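Local atomic coordinates of dipeptide Epimerase (Enterococcus faecalis V583, PDB entry 3JW7), a protein that belongs to the mandelate racemase/muconate lactonizing enzyme family and joins an N-terminal domain to an enolase-like TIM-barrel domain that holds a magnesium ion. Residues A[214-219]-A[240-245]; A[19-24]-A[189-194]; A[285-290]-A[311-316]; A[98-103]-A[264-269]. All coordinates share one frame; numbering follows the deposited sequence.

Interaction 1 of 4, residues A[214-219]-A[240-245]; sequences VEQPVK and DESCFD. With MG (magnesium ion), chain L; TYR (tyrosine), chain J.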
loop_
_atom_site.group_PDB
_atom_site.type_symbol
_atom_site.label_atom_id
_atom_site.label_comp_id
_atom_site.label_asym_id
_atom_site.label_seq_id
_atom_site.Cartn_x
_atom_site.Cartn_y
_atom_site.Cartn_z
ATOM N N VAL A 214 6.343 14.670 -2.035
ATOM C CA VAL A 214 7.518 13.824 -2.109
ATOM C C VAL A 214 7.428 12.803 -0.985
ATOM O O VAL A 214 7.252 13.160 0.184
ATOM C CB VAL A 214 8.825 14.623 -1.946
ATOM C CG1 VAL A 214 10.017 13.680 -2.041
ATOM C CG2 VAL A 214 8.912 15.709 -3.030
ATOM N N GLU A 215 7.550 11.534 -1.357
ATOM C CA GLU A 215 7.488 10.425 -0.416
ATOM C C GLU A 215 8.865 10.011 0.096
ATOM O O GLU A 215 9.820 9.923 -0.682
ATOM C CB GLU A 215 6.866 9.209 -1.097
ATOM C CG GLU A 215 5.475 8.860 -0.652
ATOM C CD GLU A 215 4.966 7.600 -1.325
ATOM O OE1 GLU A 215 4.510 7.681 -2.481
ATOM O OE2 GLU A 215 5.035 6.524 -0.698
ATOM N N GLN A 216 8.936 9.754 1.403
ATOM C CA GLN A 216 10.132 9.284 2.101
ATOM C C GLN A 216 11.462 9.632 1.431
ATOM O O GLN A 216 12.156 8.757 0.918
ATOM C CB GLN A 216 10.039 7.763 2.260
ATOM C CG GLN A 216 10.981 7.157 3.286
ATOM C CD GLN A 216 10.603 7.528 4.706
ATOM O OE1 GLN A 216 9.426 7.511 5.076
ATOM N NE2 GLN A 216 11.600 7.857 5.513
ATOM N N PRO A 217 11.845 10.915 1.453
ATOM C CA PRO A 217 13.107 11.324 0.828
ATOM C C PRO A 217 14.372 10.815 1.515
ATOM O O PRO A 217 15.405 10.617 0.861
ATOM C CB PRO A 217 13.009 12.851 0.830
ATOM C CG PRO A 217 12.182 13.141 2.038
ATOM C CD PRO A 217 11.097 12.083 1.946
ATOM N N VAL A 218 14.283 10.579 2.821
ATOM C CA VAL A 218 15.423 10.126 3.609
ATOM C C VAL A 218 15.276 8.746 4.258
ATOM O O VAL A 218 14.198 8.144 4.251
ATOM C CB VAL A 218 15.744 11.155 4.722
ATOM C CG1 VAL A 218 15.913 12.538 4.113
ATOM C CG2 VAL A 218 14.627 11.176 5.757
ATOM N N LYS A 219 16.377 8.252 4.821
ATOM C CA LYS A 219 16.393 6.949 5.484
ATOM C C LYS A 219 15.267 6.859 6.513
ATOM O O LYS A 219 15.005 7.813 7.245
ATOM C CB LYS A 219 17.743 6.717 6.168
ATOM C CG LYS A 219 18.927 6.670 5.211
ATOM C CD LYS A 219 18.795 5.533 4.206
ATOM C CE LYS A 219 20.036 5.436 3.320
ATOM N NZ LYS A 219 20.019 4.243 2.421
ATOM N N ASP A 240 6.618 7.072 4.548
ATOM C CA ASP A 240 6.224 5.744 4.113
ATOM C C ASP A 240 6.961 4.735 4.978
ATOM O O ASP A 240 6.423 4.278 5.983
ATOM C CB ASP A 240 6.547 5.503 2.637
ATOM C CG ASP A 240 6.145 4.111 2.178
ATOM O OD1 ASP A 240 5.530 3.367 2.978
ATOM O OD2 ASP A 240 6.441 3.757 1.017
ATOM N N GLU A 241 8.198 4.407 4.613
ATOM C CA GLU A 241 8.960 3.430 5.385
ATOM C C GLU A 241 9.168 3.838 6.842
ATOM O O GLU A 241 9.426 2.983 7.688
ATOM C CB GLU A 241 10.313 3.149 4.716
ATOM C CG GLU A 241 10.192 2.463 3.370
ATOM C CD GLU A 241 10.314 3.424 2.206
ATOM O OE1 GLU A 241 9.657 4.488 2.239
ATOM O OE2 GLU A 241 11.065 3.109 1.261
ATOM N N SER A 242 9.056 5.134 7.134
ATOM C CA SER A 242 9.207 5.620 8.505
ATOM C C SER A 242 7.960 5.340 9.340
ATOM O O SER A 242 7.972 5.523 10.559
ATOM C CB SER A 242 9.479 7.128 8.528
ATOM O OG SER A 242 10.819 7.414 8.163
ATOM N N CYS A 243 6.883 4.898 8.700
ATOM C CA CYS A 243 5.655 4.612 9.445
ATOM C C CYS A 243 5.048 3.260 9.081
ATOM O O CYS A 243 4.439 3.103 8.024
ATOM C CB CYS A 243 4.635 5.729 9.206
ATOM S SG CYS A 243 3.157 5.635 10.258
ATOM N N PHE A 244 5.227 2.281 9.961
ATOM C CA PHE A 244 4.689 0.946 9.740
ATOM C C PHE A 244 3.340 0.766 10.435
ATOM O O PHE A 244 2.359 0.357 9.813
ATOM C CB PHE A 244 5.652 -0.114 10.278
ATOM C CG PHE A 244 6.738 -0.506 9.318
ATOM C CD1 PHE A 244 7.303 0.429 8.457
ATOM C CD2 PHE A 244 7.214 -1.813 9.292
ATOM C CE1 PHE A 244 8.328 0.065 7.580
ATOM C CE2 PHE A 244 8.240 -2.184 8.417
ATOM C CZ PHE A 244 8.795 -1.242 7.562
ATOM N N ASP A 245 3.296 1.085 11.723
ATOM C CA ASP A 245 2.078 0.897 12.507
ATOM C C ASP A 245 1.549 2.127 13.232
ATOM O O ASP A 245 2.044 3.243 13.057
ATOM C CB ASP A 245 2.300 -0.223 13.526
ATOM C CG ASP A 245 3.531 0.009 14.390
ATOM O OD1 ASP A 245 3.864 1.181 14.655
ATOM O OD2 ASP A 245 4.162 -0.981 14.819
HETATM MG MG MG L . 6.679 4.905 -1.012
HETATM N N TYR J . 5.232 0.433 -3.414
HETATM C CA TYR J . 6.303 0.797 -2.493
HETATM C C TYR J . 6.270 2.279 -2.123
HETATM O O TYR J . 5.153 2.831 -2.010
HETATM C CB TYR J . 7.662 0.434 -3.103
HETATM C CG TYR J . 7.872 -1.050 -3.358
HETATM C CD1 TYR J . 8.478 -1.489 -4.533
HETATM C CD2 TYR J . 7.513 -2.011 -2.409
HETATM C CE1 TYR J . 8.726 -2.842 -4.765
HETATM C CE2 TYR J . 7.763 -3.379 -2.631
HETATM C CZ TYR J . 8.372 -3.780 -3.814
HETATM O OH TYR J . 8.652 -5.110 -4.051
HETATM O OXT TYR J . 7.359 2.861 -1.929
HETATM O O HOH W 1 8.669 5.847 0.011
#

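Interaction 2 of 4, residues A[19-24]-A[189-194]; sequences FTIALG and DANQAW. With MG (magnesium ion), chain L; TYR (tyrosine), chain J; ILE (isoleucine), chain I.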
loop_
_atom_site.group_PDB
_atom_site.type_symbol
_atom_site.label_atom_id
_atom_site.label_comp_id
_atom_site.label_asym_id
_atom_site.label_seq_id
_atom_site.Cartn_x
_atom_site.Cartn_y
_atom_site.Cartn_z
ATOM N N PHE A 19 10.509 -4.043 -12.168
ATOM C CA PHE A 19 10.366 -2.703 -11.623
ATOM C C PHE A 19 11.534 -2.387 -10.708
ATOM O O PHE A 19 11.903 -3.191 -9.854
ATOM C CB PHE A 19 9.044 -2.562 -10.860
ATOM C CG PHE A 19 8.054 -1.661 -11.540
ATOM C CD1 PHE A 19 7.385 -2.078 -12.685
ATOM C CD2 PHE A 19 7.827 -0.377 -11.064
ATOM C CE1 PHE A 19 6.502 -1.225 -13.348
ATOM C CE2 PHE A 19 6.950 0.483 -11.715
ATOM C CZ PHE A 19 6.286 0.060 -12.859
ATOM N N THR A 20 12.121 -1.214 -10.909
ATOM C CA THR A 20 13.263 -0.778 -10.125
ATOM C C THR A 20 12.973 0.464 -9.286
ATOM O O THR A 20 12.441 1.462 -9.783
ATOM C CB THR A 20 14.465 -0.468 -11.046
ATOM O OG1 THR A 20 14.814 -1.646 -11.787
ATOM C CG2 THR A 20 15.667 -0.004 -10.226
ATOM N N ILE A 21 13.309 0.390 -8.006
ATOM C CA ILE A 21 13.146 1.531 -7.119
ATOM C C ILE A 21 14.499 1.707 -6.448
ATOM O O ILE A 21 15.411 0.907 -6.670
ATOM C CB ILE A 21 12.042 1.325 -6.046
ATOM C CG1 ILE A 21 12.409 0.177 -5.103
ATOM C CG2 ILE A 21 10.696 1.078 -6.734
ATOM C CD1 ILE A 21 11.628 0.203 -3.799
ATOM N N ALA A 22 14.633 2.743 -5.633
ATOM C CA ALA A 22 15.894 3.018 -4.966
ATOM C C ALA A 22 16.423 1.850 -4.126
ATOM O O ALA A 22 17.632 1.676 -4.001
ATOM C CB ALA A 22 15.749 4.262 -4.095
ATOM N N LEU A 23 15.515 1.047 -3.579
ATOM C CA LEU A 23 15.873 -0.080 -2.719
ATOM C C LEU A 23 16.214 -1.386 -3.425
ATOM O O LEU A 23 16.813 -2.276 -2.825
ATOM C CB LEU A 23 14.740 -0.348 -1.730
ATOM C CG LEU A 23 14.291 0.843 -0.882
ATOM C CD1 LEU A 23 13.081 0.445 -0.044
ATOM C CD2 LEU A 23 15.431 1.303 0.006
ATOM N N GLY A 24 15.822 -1.512 -4.685
ATOM C CA GLY A 24 16.104 -2.735 -5.410
ATOM C C GLY A 24 15.124 -2.966 -6.544
ATOM O O GLY A 24 14.378 -2.065 -6.927
ATOM N N ASP A 189 8.782 9.815 -5.280
ATOM C CA ASP A 189 9.089 8.862 -4.222
ATOM C C ASP A 189 10.558 8.489 -4.355
ATOM O O ASP A 189 10.951 7.831 -5.315
ATOM C CB ASP A 189 8.220 7.613 -4.361
ATOM C CG ASP A 189 8.340 6.683 -3.165
ATOM O OD1 ASP A 189 9.329 6.804 -2.409
ATOM O OD2 ASP A 189 7.448 5.824 -2.996
ATOM N N ALA A 190 11.361 8.905 -3.379
ATOM C CA ALA A 190 12.796 8.650 -3.383
ATOM C C ALA A 190 13.197 7.380 -2.649
ATOM O O ALA A 190 14.360 6.987 -2.681
ATOM C CB ALA A 190 13.528 9.842 -2.778
ATOM N N ASN A 191 12.234 6.743 -1.992
ATOM C CA ASN A 191 12.487 5.519 -1.234
ATOM C C ASN A 191 13.763 5.562 -0.386
ATOM O O ASN A 191 14.639 4.692 -0.501
ATOM C CB ASN A 191 12.500 4.295 -2.165
ATOM C CG ASN A 191 11.097 3.856 -2.576
ATOM O OD1 ASN A 191 10.719 3.953 -3.745
ATOM N ND2 ASN A 191 10.314 3.381 -1.608
ATOM N N GLN A 192 13.854 6.594 0.453
ATOM C CA GLN A 192 14.960 6.789 1.397
ATOM C C GLN A 192 16.334 7.102 0.807
ATOM O O GLN A 192 17.324 7.097 1.537
ATOM C CB GLN A 192 15.118 5.543 2.271
ATOM C CG GLN A 192 13.829 4.974 2.837
ATOM C CD GLN A 192 14.064 3.655 3.539
ATOM O OE1 GLN A 192 14.782 3.595 4.540
ATOM N NE2 GLN A 192 13.471 2.586 3.016
ATOM N N ALA A 193 16.390 7.388 -0.486
ATOM C CA ALA A 193 17.662 7.620 -1.177
ATOM C C ALA A 193 18.467 8.891 -0.928
ATOM O O ALA A 193 19.689 8.879 -1.089
ATOM C CB ALA A 193 17.440 7.463 -2.682
ATOM N N TRP A 194 17.810 9.980 -0.546
ATOM C CA TRP A 194 18.516 11.242 -0.352
ATOM C C TRP A 194 18.878 11.636 1.073
ATOM O O TRP A 194 18.193 11.277 2.026
ATOM C CB TRP A 194 17.700 12.396 -0.929
ATOM C CG TRP A 194 17.257 12.248 -2.345
ATOM C CD1 TRP A 194 17.939 11.660 -3.371
ATOM C CD2 TRP A 194 16.049 12.765 -2.909
ATOM N NE1 TRP A 194 17.228 11.784 -4.543
ATOM C CE2 TRP A 194 16.063 12.458 -4.285
ATOM C CE3 TRP A 194 14.955 13.464 -2.380
ATOM C CZ2 TRP A 194 15.025 12.823 -5.144
ATOM C CZ3 TRP A 194 13.919 13.828 -3.234
ATOM C CH2 TRP A 194 13.963 13.506 -4.602
HETATM MG MG MG L . 6.679 4.905 -1.012
HETATM N N TYR J . 5.232 0.433 -3.414
HETATM C CA TYR J . 6.303 0.797 -2.493
HETATM C C TYR J . 6.270 2.279 -2.123
HETATM O O TYR J . 5.153 2.831 -2.010
HETATM C CB TYR J . 7.662 0.434 -3.103
HETATM C CG TYR J . 7.872 -1.050 -3.358
HETATM C CD1 TYR J . 8.478 -1.489 -4.533
HETATM C CD2 TYR J . 7.513 -2.011 -2.409
HETATM C CE1 TYR J . 8.726 -2.842 -4.765
HETATM C CE2 TYR J . 7.763 -3.379 -2.631
HETATM C CZ TYR J . 8.372 -3.780 -3.814
HETATM O OH TYR J . 8.652 -5.110 -4.051
HETATM O OXT TYR J . 7.359 2.861 -1.929
HETATM N N ILE I . 3.225 1.618 -6.190
HETATM C CA ILE I . 3.868 0.524 -5.406
HETATM C C ILE I . 5.031 1.051 -4.576
HETATM O O ILE I . 5.722 1.989 -4.982
HETATM C CB ILE I . 4.418 -0.601 -6.320
HETATM C CG1 ILE I . 5.304 0.008 -7.404
HETATM C CG2 ILE I . 3.267 -1.423 -6.892
HETATM C CD1 ILE I . 6.170 -1.003 -8.153
HETATM O O HOH W 2 12.605 4.793 -5.592
HETATM O O HOH W 1 8.669 5.847 0.011
#

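Interaction 3 of 4, residues A[285-290]-A[311-316]; sequences GIECMI and QKNITR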
loop_
_atom_site.group_PDB
_atom_site.type_symbol
_atom_site.label_atom_id
_atom_site.label_comp_id
_atom_site.label_asym_id
_atom_site.label_seq_id
_atom_site.Cartn_x
_atom_site.Cartn_y
_atom_site.Cartn_z
ATOM N N GLY A 285 -4.857 16.000 11.883
ATOM C CA GLY A 285 -4.899 16.866 10.715
ATOM C C GLY A 285 -3.948 16.434 9.613
ATOM O O GLY A 285 -3.507 17.247 8.795
ATOM N N ILE A 286 -3.624 15.145 9.601
ATOM C CA ILE A 286 -2.738 14.570 8.601
ATOM C C ILE A 286 -3.539 13.639 7.692
ATOM O O ILE A 286 -4.200 12.722 8.166
ATOM C CB ILE A 286 -1.607 13.757 9.270
ATOM C CG1 ILE A 286 -0.703 14.693 10.076
ATOM C CG2 ILE A 286 -0.801 12.995 8.221
ATOM C CD1 ILE A 286 0.342 13.966 10.896
ATOM N N GLU A 287 -3.497 13.890 6.387
ATOM C CA GLU A 287 -4.208 13.038 5.445
ATOM C C GLU A 287 -3.378 11.795 5.165
ATOM O O GLU A 287 -2.160 11.796 5.359
ATOM C CB GLU A 287 -4.485 13.795 4.141
ATOM C CG GLU A 287 -5.682 14.735 4.216
ATOM C CD GLU A 287 -5.867 15.556 2.949
ATOM O OE1 GLU A 287 -5.436 15.099 1.870
ATOM O OE2 GLU A 287 -6.457 16.655 3.032
ATOM N N CYS A 288 -4.033 10.729 4.713
ATOM C CA CYS A 288 -3.323 9.487 4.415
ATOM C C CYS A 288 -3.519 9.016 2.978
ATOM O O CYS A 288 -4.542 9.291 2.343
ATOM C CB CYS A 288 -3.782 8.363 5.355
ATOM S SG CYS A 288 -3.424 8.597 7.116
ATOM N N MET A 289 -2.511 8.314 2.472
ATOM C CA MET A 289 -2.564 7.737 1.139
ATOM C C MET A 289 -2.414 6.240 1.326
ATOM O O MET A 289 -1.507 5.788 2.022
ATOM C CB MET A 289 -1.419 8.227 0.248
ATOM C CG MET A 289 -1.426 7.516 -1.111
ATOM S SD MET A 289 -0.253 8.145 -2.329
ATOM C CE MET A 289 1.181 7.177 -1.935
ATOM N N ILE A 290 -3.314 5.479 0.724
ATOM C CA ILE A 290 -3.258 4.025 0.808
ATOM C C ILE A 290 -2.264 3.577 -0.274
ATOM O O ILE A 290 -2.329 4.039 -1.416
ATOM C CB ILE A 290 -4.670 3.412 0.581
ATOM C CG1 ILE A 290 -4.647 1.910 0.865
ATOM C CG2 ILE A 290 -5.162 3.707 -0.828
ATOM C CD1 ILE A 290 -4.346 1.577 2.290
ATOM N N GLN A 311 -13.035 5.311 3.982
ATOM C CA GLN A 311 -12.542 6.362 4.878
ATOM C C GLN A 311 -12.260 7.700 4.212
ATOM O O GLN A 311 -11.463 7.791 3.289
ATOM C CB GLN A 311 -11.268 5.881 5.575
ATOM C CG GLN A 311 -11.489 4.753 6.567
ATOM C CD GLN A 311 -12.169 5.229 7.830
ATOM O OE1 GLN A 311 -13.339 4.933 8.076
ATOM N NE2 GLN A 311 -11.438 5.978 8.639
ATOM N N LYS A 312 -12.906 8.742 4.718
ATOM C CA LYS A 312 -12.742 10.084 4.182
ATOM C C LYS A 312 -11.309 10.614 4.241
ATOM O O LYS A 312 -10.847 11.274 3.304
ATOM C CB LYS A 312 -13.669 11.046 4.928
ATOM C CG LYS A 312 -13.499 12.497 4.523
ATOM C CD LYS A 312 -14.304 13.427 5.414
ATOM C CE LYS A 312 -13.972 14.879 5.106
ATOM N NZ LYS A 312 -14.698 15.817 6.007
ATOM N N ASN A 313 -10.597 10.328 5.327
ATOM C CA ASN A 313 -9.240 10.843 5.473
ATOM C C ASN A 313 -8.176 10.181 4.603
ATOM O O ASN A 313 -7.048 10.670 4.529
ATOM C CB ASN A 313 -8.802 10.817 6.940
ATOM C CG ASN A 313 -7.555 11.647 7.178
ATOM O OD1 ASN A 313 -7.563 12.864 6.978
ATOM N ND2 ASN A 313 -6.475 10.993 7.591
ATOM N N ILE A 314 -8.510 9.056 3.976
ATOM C CA ILE A 314 -7.570 8.409 3.059
ATOM C C ILE A 314 -7.953 9.095 1.747
ATOM O O ILE A 314 -8.879 8.685 1.047
ATOM C CB ILE A 314 -7.798 6.880 2.996
ATOM C CG1 ILE A 314 -7.447 6.272 4.363
ATOM C CG2 ILE A 314 -6.926 6.256 1.899
ATOM C CD1 ILE A 314 -7.625 4.763 4.459
ATOM N N THR A 315 -7.235 10.167 1.439
ATOM C CA THR A 315 -7.536 10.995 0.275
ATOM C C THR A 315 -6.769 10.720 -1.004
ATOM O O THR A 315 -7.082 11.290 -2.052
ATOM C CB THR A 315 -7.339 12.468 0.638
ATOM O OG1 THR A 315 -5.957 12.698 0.948
ATOM C CG2 THR A 315 -8.173 12.817 1.859
ATOM N N ARG A 316 -5.754 9.873 -0.921
ATOM C CA ARG A 316 -4.967 9.534 -2.096
ATOM C C ARG A 316 -4.828 8.027 -2.150
ATOM O O ARG A 316 -4.973 7.356 -1.134
ATOM C CB ARG A 316 -3.574 10.157 -2.019
ATOM C CG ARG A 316 -3.546 11.679 -2.100
ATOM C CD ARG A 316 -2.103 12.177 -2.048
ATOM N NE ARG A 316 -1.997 13.626 -2.205
ATOM C CZ ARG A 316 -2.139 14.507 -1.221
ATOM N NH1 ARG A 316 -2.394 14.099 0.016
ATOM N NH2 ARG A 316 -2.019 15.807 -1.473
HETATM O O HOH W 3 -3.279 11.738 1.138
#

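Interaction 4 of 4, residues A[98-103]-A[264-269]; sequences AKAAID and KLMKCG. With TYR (tyrosine), chain J.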
loop_
_atom_site.group_PDB
_atom_site.type_symbol
_atom_site.label_atom_id
_atom_site.label_comp_id
_atom_site.label_asym_id
_atom_site.label_seq_id
_atom_site.Cartn_x
_atom_site.Cartn_y
_atom_site.Cartn_z
ATOM N N ALA A 98 1.992 -11.543 7.433
ATOM C CA ALA A 98 1.230 -12.694 7.916
ATOM C C ALA A 98 -0.047 -12.279 8.646
ATOM O O ALA A 98 -1.091 -12.918 8.501
ATOM C CB ALA A 98 2.102 -13.546 8.841
ATOM N N LYS A 99 0.040 -11.211 9.434
ATOM C CA LYS A 99 -1.110 -10.723 10.186
ATOM C C LYS A 99 -2.140 -10.121 9.236
ATOM O O LYS A 99 -3.346 -10.270 9.440
ATOM C CB LYS A 99 -0.653 -9.702 11.234
ATOM C CG LYS A 99 0.304 -10.309 12.279
ATOM C CD LYS A 99 0.682 -9.324 13.387
ATOM C CE LYS A 99 1.709 -9.940 14.341
ATOM N NZ LYS A 99 2.203 -8.989 15.384
ATOM N N ALA A 100 -1.664 -9.446 8.195
ATOM C CA ALA A 100 -2.568 -8.858 7.209
ATOM C C ALA A 100 -3.327 -9.961 6.485
ATOM O O ALA A 100 -4.523 -9.835 6.220
ATOM C CB ALA A 100 -1.781 -8.029 6.203
ATOM N N ALA A 101 -2.633 -11.050 6.160
ATOM C CA ALA A 101 -3.269 -12.154 5.449
ATOM C C ALA A 101 -4.477 -12.692 6.219
ATOM O O ALA A 101 -5.526 -12.941 5.635
ATOM C CB ALA A 101 -2.254 -13.281 5.187
ATOM N N ILE A 102 -4.322 -12.865 7.527
ATOM C CA ILE A 102 -5.399 -13.361 8.379
ATOM C C ILE A 102 -6.495 -12.307 8.537
ATOM O O ILE A 102 -7.682 -12.591 8.379
ATOM C CB ILE A 102 -4.851 -13.725 9.784
ATOM C CG1 ILE A 102 -3.873 -14.899 9.674
ATOM C CG2 ILE A 102 -5.996 -14.050 10.736
ATOM C CD1 ILE A 102 -4.516 -16.215 9.196
ATOM N N ASP A 103 -6.079 -11.091 8.874
ATOM C CA ASP A 103 -6.984 -9.957 9.079
ATOM C C ASP A 103 -7.875 -9.719 7.855
ATOM O O ASP A 103 -9.095 -9.591 7.982
ATOM C CB ASP A 103 -6.132 -8.711 9.393
ATOM C CG ASP A 103 -6.922 -7.412 9.354
ATOM O OD1 ASP A 103 -7.045 -6.749 10.410
ATOM O OD2 ASP A 103 -7.398 -7.039 8.266
ATOM N N LYS A 264 -0.013 1.097 4.431
ATOM C CA LYS A 264 0.025 -0.148 3.666
ATOM C C LYS A 264 -0.444 -1.286 4.564
ATOM O O LYS A 264 0.057 -1.441 5.674
ATOM C CB LYS A 264 1.443 -0.470 3.193
ATOM C CG LYS A 264 1.986 0.389 2.058
ATOM C CD LYS A 264 3.333 -0.171 1.576
ATOM C CE LYS A 264 3.936 0.679 0.454
ATOM N NZ LYS A 264 4.132 2.089 0.884
ATOM N N LEU A 265 -1.389 -2.088 4.091
ATOM C CA LEU A 265 -1.865 -3.205 4.902
ATOM C C LEU A 265 -0.707 -4.139 5.217
ATOM O O LEU A 265 -0.656 -4.733 6.292
ATOM C CB LEU A 265 -2.963 -3.980 4.174
ATOM C CG LEU A 265 -4.238 -3.185 3.887
ATOM C CD1 LEU A 265 -5.287 -4.123 3.301
ATOM C CD2 LEU A 265 -4.750 -2.524 5.168
ATOM N N MET A 266 0.231 -4.256 4.282
ATOM C CA MET A 266 1.375 -5.132 4.490
ATOM C C MET A 266 2.419 -4.568 5.459
ATOM O O MET A 266 3.327 -5.284 5.870
ATOM C CB MET A 266 2.029 -5.475 3.149
ATOM C CG MET A 266 1.109 -6.224 2.200
ATOM S SD MET A 266 0.413 -7.724 2.945
ATOM C CE MET A 266 -1.290 -7.425 2.833
ATOM N N LYS A 267 2.310 -3.285 5.803
ATOM C CA LYS A 267 3.236 -2.668 6.759
ATOM C C LYS A 267 2.663 -2.699 8.178
ATOM O O LYS A 267 3.397 -2.875 9.155
ATOM C CB LYS A 267 3.512 -1.193 6.419
ATOM C CG LYS A 267 4.522 -0.924 5.320
ATOM C CD LYS A 267 4.934 0.555 5.312
ATOM C CE LYS A 267 3.723 1.479 5.131
ATOM N NZ LYS A 267 4.067 2.936 5.166
ATOM N N CYS A 268 1.349 -2.525 8.288
ATOM C CA CYS A 268 0.703 -2.469 9.599
ATOM C C CYS A 268 0.024 -3.746 10.060
ATOM O O CYS A 268 -0.472 -3.814 11.184
ATOM C CB CYS A 268 -0.315 -1.326 9.634
ATOM S SG CYS A 268 -1.689 -1.528 8.494
ATOM N N GLY A 269 -0.015 -4.752 9.198
ATOM C CA GLY A 269 -0.635 -5.999 9.596
ATOM C C GLY A 269 -2.146 -6.099 9.456
ATOM O O GLY A 269 -2.797 -6.778 10.252
HETATM N N TYR J . 5.232 0.433 -3.414
HETATM C CA TYR J . 6.303 0.797 -2.493
HETATM C C TYR J . 6.270 2.279 -2.123
HETATM O O TYR J . 5.153 2.831 -2.010
HETATM C CB TYR J . 7.662 0.434 -3.103
HETATM C CG TYR J . 7.872 -1.050 -3.358
HETATM C CD1 TYR J . 8.478 -1.489 -4.533
HETATM C CD2 TYR J . 7.513 -2.011 -2.409
HETATM C CE1 TYR J . 8.726 -2.842 -4.765
HETATM C CE2 TYR J . 7.763 -3.379 -2.631
HETATM C CZ TYR J . 8.372 -3.780 -3.814
HETATM O OH TYR J . 8.652 -5.110 -4.051
HETATM O OXT TYR J . 7.359 2.861 -1.929
#

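Interaction 1 of 4, residues A[214-219]-A[240-245]
The amide of Gln216 lies against the turn 240-243. Asp240 N meets OE1 of Gln216 in the carbonyl plane at 2.9 Å, while Ser242 N comes to the same oxygen from above that plane, at 3.2 Å. The other end is held too: Gln216 NE2 donates to Val218 O, nearly in the amide plane, and at 2.8 Å to Ser242 OG, tilted from it. Four bonds thus fix the rotation of this buried amide, which a bend at chi2 (69°) turns toward the 240-245 loop. Its carboxylate plane steep to that amide, Glu241 sets OE1 across the aliphatic part of Gln216, 3.2 Å from CG; OE1 also accepts from a magnesium-bound water, and OE2 is held by Gln192 and Asn191. Glu215 OE2 and Asp240 OD2 each bind the magnesium ion at 2.3 Å, and their planes stand 43° apart. Glu215 OE2 lies 3.5 Å from Asp240 OD2. The metal probably makes this closeness tolerable, helped by Lys159 on Glu215 OE1 and by Lys264 and Lys267 on Asp240 OD1. With Asp189 as third carboxylate, carried by the preceding barrel strand, this is the metal site characteristic of the enolase superfamily.

Interaction 2 of 4, residues A[19-24]-A[189-194]
Ala22, in the type I turn from Ile21 to Gly24, faces Asn191, in the type I' turn from Ala190 to Ala193, their CA atoms 5.6 Å apart, and no direct hydrogen bond joins the two turns. Ala22 CB fits into the second turn, 3.4 Å from Ala190 O and 3.9 Å from Ala193 CB. Leu23 crosses Asn191 at about a right angle and brings CD2 to 3.5 Å from Asn191 O. With CG opposite its carbonyl carbon (chi1 -77°), Asn191 sends its amide past Ile21, whose CB lies 3.7 Å from Asn191 OD1. Asn191 ND2 then gives the bound tyrosine's OXT a nearly straight bond of 3.0 Å, and OD1 accepts from Lys161. A water links Asn191 OD1 to Ala22 N. Asp189 OD1 accepts from Asn191 N, an Asx turn that holds this backbone, and Asp189 OD2 binds magnesium at 2.3 Å. Ile21 CD1 lies 3.7 Å from the tyrosine's CD1. Between the domains, then, the contact rests on van der Waals touches, several to carbonyl oxygens, and one water bridge, while Asp189 OD2 and Asn191 ND2 turn to metal and ligand.

Interaction 3 of 4, residues A[285-290]-A[311-316]
The side chain of Glu287 crosses that of Thr315 at about a right angle. Glu287 CB is 3.7 Å from Thr315 OG1, Glu287 CG is 3.8 Å from Asn313 OD1, and CD touches Thr315 CG2. At the tip, Glu287 OE1 accepts from Thr315 OG1 at 2.6 Å, met from above the carboxylate plane. Glu287 OE1 also makes a long salt bridge, 3.7 Å, to Arg316 NH1, an attraction of charges alone, since it lies well out of the guanidinium plane. NH1 instead donates in plane to a water shared with Thr315 OG1, and NE pairs with Glu212. With CG opposite the backbone N (chi1 -166°), Asn313 lays its amide beside segment 285-290, where Asn313 ND2 meets Ile286 O at 2.9 Å on a lone pair; Asn278 is a second partner. Cys288 N to Asn313 O and Ile290 N to Arg316 O join the two segments, with a weak bond from Thr315 N to Cys288 O between them. There a beta bulge shifts the pairing by one residue. Ile290 CB packs at 3.9 Å on Ile314 CG2 beneath helix 298-310, completing a beta-alpha-beta unit of the TIM barrel.

Interaction 4 of 4, residues A[98-103]-A[264-269]
Ala100 and Gly269 bring their backbones together, CA to CA 4.2 Å, consistent with the small methyl of one and the lack of a side chain in the other. Ala100 CB sits 3.5 Å from Leu265 O and at the same distance from Met266 CE, a tight carbon pair. Met266 reaches it through bends at chi2 (-55°) and chi3. Gly269 O lies against helix 96-114, 3.6 Å from Ala100 N and 3.9 Å from Asp103 CB; no hydrogen bond crosses the contact. The next shell is polar. Asp103 OD2 accepts from Ile271 N, and OD1 from His272 N and also pairs with His85, which ties the helix to the start of helix 271-284. At the N-cap of the short helix 265-268, Lys264 O accepts from both Lys267 N and Cys268 N, while Lys264 NZ hydrogen-bonds the bound tyrosine's O at 3.2 Å. Helix 96-114 of the N-terminal domain is backed by helices 59-72 and 81-91, where Ala98 packs on the first and Ile102 on the second; across the contact, Leu265 and Cys268 rest on helix 271-284, after barrel strand 260-263.

Overall arrangement
The magnesium ion and the bound tyrosine tie interactions 1 and 2 together: both supply metal ligands and share a metal-bound water, and their centres are 11 Å apart. A probable hydrogen bond of 2.8 Å from Gln192 N to Gln216 O sets one loop against the other. Interaction 4, its centre about 18 Å from that of interaction 1, is linked to it by the salt bridge of 2.7 Å from Lys267 NZ to Asp240 OD1. Interaction 3 closes on the same barrel sheet; Met289 CE packs 3.4 Å from Glu215 OE1. Interactions 2 and 4, with centres about 22 Å apart, each join the N-terminal domain to the barrel.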